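Local coordinates for protein Rho guanine nucleotide exchange factor TIAM2 (Mus musculus, PDB 3A8P) that activates the small GTPase RAC1 by stimulating exchange of GDP for GTP, linking extracellular signals to the cytoskeleton and neurite growth, at residues His90-Ser95 with Phe104-Gln109; Leu188-Met193 with Ala241-Arg246. All coordinates share one frame; numbering follows the deposited sequence.

Contact 1 (His90-Ser95 with Phe104-Gln109); sequences HVFCLS and FQATSQ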
loop_
_atom_site.group_PDB
_atom_site.type_symbol
_atom_site.label_atom_id
_atom_site.label_comp_id
_atom_site.label_asym_id
_atom_site.label_seq_id
_atom_site.Cartn_x
_atom_site.Cartn_y
_atom_site.Cartn_z
ATOM N N HIS A 90 9.067 13.794 10.536
ATOM C CA HIS A 90 7.623 13.818 10.331
ATOM C C HIS A 90 7.194 13.447 8.909
ATOM O O HIS A 90 6.135 13.870 8.428
ATOM C CB HIS A 90 7.085 15.201 10.714
ATOM C CG HIS A 90 7.643 15.710 12.004
ATOM N ND1 HIS A 90 7.990 17.030 12.198
ATOM C CD2 HIS A 90 7.960 15.065 13.154
ATOM C CE1 HIS A 90 8.501 17.175 13.409
ATOM N NE2 HIS A 90 8.495 15.996 14.009
ATOM N N VAL A 91 8.012 12.639 8.245
ATOM C CA VAL A 91 7.694 12.201 6.897
ATOM C C VAL A 91 6.812 10.951 6.937
ATOM O O VAL A 91 6.985 10.090 7.803
ATOM C CB VAL A 91 8.976 11.832 6.102
ATOM C CG1 VAL A 91 8.587 11.190 4.769
ATOM C CG2 VAL A 91 9.849 13.068 5.879
ATOM N N PHE A 92 5.839 10.876 6.037
ATOM C CA PHE A 92 5.017 9.680 5.926
ATOM C C PHE A 92 4.869 9.365 4.449
ATOM O O PHE A 92 5.076 10.234 3.592
ATOM C CB PHE A 92 3.645 9.780 6.624
ATOM C CG PHE A 92 2.767 10.910 6.167
ATOM C CD1 PHE A 92 2.842 12.159 6.781
ATOM C CD2 PHE A 92 1.764 10.688 5.218
ATOM C CE1 PHE A 92 1.924 13.168 6.470
ATOM C CE2 PHE A 92 0.842 11.687 4.898
ATOM C CZ PHE A 92 0.920 12.930 5.528
ATOM N N CYS A 93 4.513 8.122 4.156
ATOM C CA CYS A 93 4.430 7.669 2.784
ATOM C C CYS A 93 3.100 7.044 2.406
ATOM O O CYS A 93 2.619 6.133 3.072
ATOM C CB CYS A 93 5.560 6.658 2.545
ATOM S SG CYS A 93 5.752 6.106 0.842
ATOM N N LEU A 94 2.506 7.540 1.326
ATOM C CA LEU A 94 1.247 6.985 0.851
ATOM C C LEU A 94 1.450 6.245 -0.462
ATOM O O LEU A 94 2.039 6.778 -1.404
ATOM C CB LEU A 94 0.196 8.078 0.638
ATOM C CG LEU A 94 -1.183 7.539 0.216
ATOM C CD1 LEU A 94 -2.278 8.452 0.744
ATOM C CD2 LEU A 94 -1.261 7.407 -1.307
ATOM N N SER A 95 0.982 5.005 -0.504
ATOM C CA SER A 95 1.053 4.205 -1.716
ATOM C C SER A 95 -0.408 3.933 -2.062
ATOM O O SER A 95 -1.160 3.407 -1.232
ATOM C CB SER A 95 1.833 2.895 -1.487
ATOM O OG SER A 95 1.390 2.178 -0.354
ATOM N N PHE A 104 5.187 12.653 2.074
ATOM C CA PHE A 104 4.582 13.826 2.688
ATOM C C PHE A 104 5.362 14.143 3.960
ATOM O O PHE A 104 5.935 13.249 4.583
ATOM C CB PHE A 104 3.128 13.551 3.103
ATOM C CG PHE A 104 2.170 13.415 1.960
ATOM C CD1 PHE A 104 1.613 14.542 1.364
ATOM C CD2 PHE A 104 1.797 12.157 1.493
ATOM C CE1 PHE A 104 0.697 14.422 0.322
ATOM C CE2 PHE A 104 0.882 12.023 0.451
ATOM C CZ PHE A 104 0.331 13.157 -0.135
ATOM N N GLN A 105 5.392 15.411 4.348
ATOM C CA GLN A 105 6.049 15.785 5.585
ATOM C C GLN A 105 5.060 16.610 6.382
ATOM O O GLN A 105 4.676 17.704 5.963
ATOM C CB GLN A 105 7.316 16.605 5.344
ATOM C CG GLN A 105 7.859 17.195 6.655
ATOM C CD GLN A 105 9.146 17.977 6.481
ATOM O OE1 GLN A 105 9.351 18.634 5.467
ATOM N NE2 GLN A 105 10.013 17.921 7.488
ATOM N N ALA A 106 4.630 16.068 7.515
ATOM C CA ALA A 106 3.682 16.742 8.380
ATOM C C ALA A 106 4.410 17.836 9.158
ATOM O O ALA A 106 5.604 18.047 8.961
ATOM C CB ALA A 106 3.056 15.749 9.331
ATOM N N THR A 107 3.698 18.516 10.048
ATOM C CA THR A 107 4.298 19.602 10.822
ATOM C C THR A 107 4.800 19.137 12.183
ATOM O O THR A 107 5.481 19.881 12.886
ATOM C CB THR A 107 3.297 20.746 11.046
ATOM O OG1 THR A 107 2.250 20.300 11.917
ATOM C CG2 THR A 107 2.689 21.186 9.721
ATOM N N SER A 108 4.470 17.904 12.548
ATOM C CA SER A 108 4.887 17.345 13.832
ATOM C C SER A 108 4.540 15.865 13.852
ATOM O O SER A 108 3.847 15.380 12.953
ATOM C CB SER A 108 4.153 18.042 14.980
ATOM O OG SER A 108 2.772 17.700 14.983
ATOM N N GLN A 109 5.011 15.152 14.874
ATOM C CA GLN A 109 4.718 13.727 14.992
ATOM C C GLN A 109 3.220 13.553 15.193
ATOM O O GLN A 109 2.613 12.652 14.623
ATOM C CB GLN A 109 5.482 13.111 16.174
ATOM C CG GLN A 109 5.104 11.658 16.512
ATOM C CD GLN A 109 5.259 10.684 15.339
ATOM O OE1 GLN A 109 6.187 10.799 14.532
ATOM N NE2 GLN A 109 4.358 9.705 15.257
#
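F92 and F104 pack against each other on one face of an antiparallel beta hairpin of the PH domain, made by strands 91-95 and 101-105. F104 CB sits over one face of the F92 ring, 3.4 Å from its centroid, in a CH-pi contact. The two rings, with planes 20° apart, are slid so far along each other that they barely overlap. F92 reaches this place because its CG stands between the backbone N and the carbonyl carbon (chi1 57°), which swings the ring back toward the neighbouring strand. A106 CB touches the ring edge at CE1, and L94 CB meets the F104 edge at CE2, 4.0 Å away. L112 of helix 109-130 also packs on F92, and F19 meets the F104 ring.

V91 and Q105 form a non-hydrogen-bonded pair whose side chains lie on the other sheet face; Q105 NE2 is hydrogen-bonded to E89 O. F92 and F104 exchange two backbone hydrogen bonds, and A106 N gives a third to H90 O at 2.8 Å. Beyond the strands the chain turns into helix 109-130, where S108 OG caps D111 N. There the H90 imidazole lies against the turn, S108 CA 3.5 Å from the ring centroid and 10° off its normal.

Contact 2 (Leu188-Met193 with Ala241-Arg246); sequences LEKFHM and ALVCSR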
loop_
_atom_site.group_PDB
_atom_site.type_symbol
_atom_site.label_atom_id
_atom_site.label_comp_id
_atom_site.label_asym_id
_atom_site.label_seq_id
_atom_site.Cartn_x
_atom_site.Cartn_y
_atom_site.Cartn_z
ATOM N N LEU A 188 -0.205 -14.995 -3.006
ATOM C CA LEU A 188 0.100 -14.947 -1.577
ATOM C C LEU A 188 0.608 -13.578 -1.124
ATOM O O LEU A 188 0.303 -13.130 -0.021
ATOM C CB LEU A 188 1.121 -16.028 -1.222
ATOM C CG LEU A 188 0.559 -17.454 -1.239
ATOM C CD1 LEU A 188 1.691 -18.468 -1.166
ATOM C CD2 LEU A 188 -0.394 -17.629 -0.061
ATOM N N GLU A 189 1.387 -12.918 -1.972
ATOM C CA GLU A 189 1.911 -11.599 -1.632
ATOM C C GLU A 189 0.750 -10.608 -1.560
ATOM O O GLU A 189 0.701 -9.758 -0.676
ATOM C CB GLU A 189 2.934 -11.154 -2.680
ATOM C CG GLU A 189 4.190 -12.011 -2.685
ATOM C CD GLU A 189 5.182 -11.590 -3.758
ATOM O OE1 GLU A 189 4.801 -11.583 -4.950
ATOM O OE2 GLU A 189 6.339 -11.268 -3.408
ATOM N N LYS A 190 -0.179 -10.735 -2.500
ATOM C CA LYS A 190 -1.358 -9.887 -2.554
ATOM C C LYS A 190 -2.204 -10.117 -1.293
ATOM O O LYS A 190 -2.663 -9.155 -0.668
ATOM C CB LYS A 190 -2.162 -10.225 -3.819
ATOM C CG LYS A 190 -3.519 -9.531 -3.981
ATOM C CD LYS A 190 -3.388 -8.030 -4.173
ATOM C CE LYS A 190 -4.595 -7.453 -4.913
ATOM N NZ LYS A 190 -5.898 -7.824 -4.285
ATOM N N PHE A 191 -2.409 -11.378 -0.907
ATOM C CA PHE A 191 -3.211 -11.646 0.287
ATOM C C PHE A 191 -2.557 -11.028 1.511
ATOM O O PHE A 191 -3.239 -10.441 2.347
ATOM C CB PHE A 191 -3.420 -13.151 0.513
ATOM C CG PHE A 191 -4.249 -13.818 -0.557
ATOM C CD1 PHE A 191 -5.308 -13.144 -1.160
ATOM C CD2 PHE A 191 -3.964 -15.118 -0.967
ATOM C CE1 PHE A 191 -6.076 -13.757 -2.167
ATOM C CE2 PHE A 191 -4.721 -15.743 -1.968
ATOM C CZ PHE A 191 -5.778 -15.062 -2.568
ATOM N N HIS A 192 -1.237 -11.166 1.611
ATOM C CA HIS A 192 -0.489 -10.597 2.727
ATOM C C HIS A 192 -0.589 -9.076 2.694
ATOM O O HIS A 192 -0.655 -8.433 3.740
ATOM C CB HIS A 192 0.988 -11.002 2.650
ATOM C CG HIS A 192 1.271 -12.368 3.188
ATOM N ND1 HIS A 192 1.286 -12.646 4.537
ATOM C CD2 HIS A 192 1.553 -13.535 2.560
ATOM C CE1 HIS A 192 1.569 -13.923 4.718
ATOM N NE2 HIS A 192 1.735 -14.485 3.535
ATOM N N MET A 193 -0.591 -8.507 1.491
ATOM C CA MET A 193 -0.670 -7.061 1.349
ATOM C C MET A 193 -2.054 -6.592 1.800
ATOM O O MET A 193 -2.176 -5.612 2.539
ATOM C CB MET A 193 -0.393 -6.652 -0.104
ATOM C CG MET A 193 -0.336 -5.143 -0.346
ATOM S SD MET A 193 0.911 -4.274 0.642
ATOM C CE MET A 193 2.429 -5.022 -0.016
ATOM N N ALA A 241 3.107 -1.042 -4.076
ATOM C CA ALA A 241 3.105 -0.557 -5.451
ATOM C C ALA A 241 3.376 -1.711 -6.406
ATOM O O ALA A 241 2.774 -1.790 -7.482
ATOM C CB ALA A 241 4.155 0.530 -5.628
ATOM N N LEU A 242 4.275 -2.611 -6.013
ATOM C CA LEU A 242 4.596 -3.764 -6.849
ATOM C C LEU A 242 3.382 -4.683 -6.985
ATOM O O LEU A 242 3.064 -5.144 -8.081
ATOM C CB LEU A 242 5.777 -4.546 -6.266
ATOM C CG LEU A 242 6.194 -5.750 -7.117
ATOM C CD1 LEU A 242 6.640 -5.251 -8.494
ATOM C CD2 LEU A 242 7.310 -6.527 -6.428
ATOM N N VAL A 243 2.692 -4.942 -5.876
ATOM C CA VAL A 243 1.509 -5.793 -5.924
ATOM C C VAL A 243 0.430 -5.159 -6.806
ATOM O O VAL A 243 -0.280 -5.857 -7.537
ATOM C CB VAL A 243 0.931 -6.051 -4.510
ATOM C CG1 VAL A 243 -0.430 -6.725 -4.618
ATOM C CG2 VAL A 243 1.879 -6.952 -3.713
ATOM N N CYS A 244 0.302 -3.836 -6.742
ATOM C CA CYS A 244 -0.699 -3.146 -7.552
ATOM C C CYS A 244 -0.365 -3.208 -9.036
ATOM O O CYS A 244 -1.260 -3.316 -9.868
ATOM C CB CYS A 244 -0.824 -1.674 -7.136
ATOM S SG CYS A 244 -1.546 -1.396 -5.508
ATOM N N SER A 245 0.921 -3.145 -9.372
ATOM C CA SER A 245 1.324 -3.171 -10.774
ATOM C C SER A 245 0.905 -4.466 -11.457
ATOM O O SER A 245 0.832 -4.534 -12.677
ATOM C CB SER A 245 2.841 -2.976 -10.906
ATOM O OG SER A 245 3.554 -4.086 -10.393
ATOM N N ARG A 246 0.617 -5.489 -10.662
ATOM C CA ARG A 246 0.204 -6.779 -11.198
ATOM C C ARG A 246 -1.307 -6.868 -11.382
ATOM O O ARG A 246 -1.811 -7.868 -11.884
ATOM C CB ARG A 246 0.671 -7.902 -10.269
ATOM C CG ARG A 246 2.178 -7.994 -10.125
ATOM C CD ARG A 246 2.540 -8.810 -8.904
ATOM N NE ARG A 246 3.982 -8.894 -8.705
ATOM C CZ ARG A 246 4.552 -9.410 -7.623
ATOM N NH1 ARG A 246 3.796 -9.886 -6.644
ATOM N NH2 ARG A 246 5.877 -9.444 -7.520
#
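E189 of helix 171-206 meets R246, just past the end of helix 236-245, in a salt bridge of the CC-Ex region, R246 NH1 donating to E189 OE1 at 2.6 Å. The oxygen is approached from above the carboxylate plane, 42° out of it, while the guanidinium offers its edge. Beside this polar pair V243 points at helix 171-206: its CG1 presses on K190 CD at 3.3 Å, tighter than usual van der Waals contact, and its CG2 lies 4.2 Å from M193 CE. K190 brings its methylene chain across the valine by bending at chi2 (66°), and its amine turns off to a salt bridge with D194.

The helix segments cross at -126° with axes 10.0 Å apart. S224 OG is hydrogen-bonded to both E189 OE2 and R246 NH2, so S224 bridges the two charged groups, and S221 N adds a second hold on E189 OE2. An alanine in place of R246 would probably leave the E189 carboxylate without its positive mate and S224 with one partner fewer. Although E189 is buried, the R246 guanidinium and the S221 N-H would be expected to favour its ionised form; the salt bridge thus ties R246 to the predicted coiled coil.

How the contacts relate
From the N terminus, contact 1 comes first: it closes the short hairpin loop between strands 91-95 and 101-105 and leads directly into helix 109-130. The chain then runs through helix 136-165 and helix 171-206, and contact 2 closes a much longer, mostly helical loop when helix 236-245 returns to the coiled-coil region. The two are in series, neither nesting nor crossing, with centres about 23 Å apart and nearest atoms about 5 Å apart. Contact 1 thus joins two neighbouring strands of the PH sheet, while contact 2 brings together distant helices of CC-Ex. Helix 236-245 touches both the PH sheet and helix 171-206: S237 touches C93 and S95, H240 binds S95 and touches M193, and F239 packs on E189 and M193.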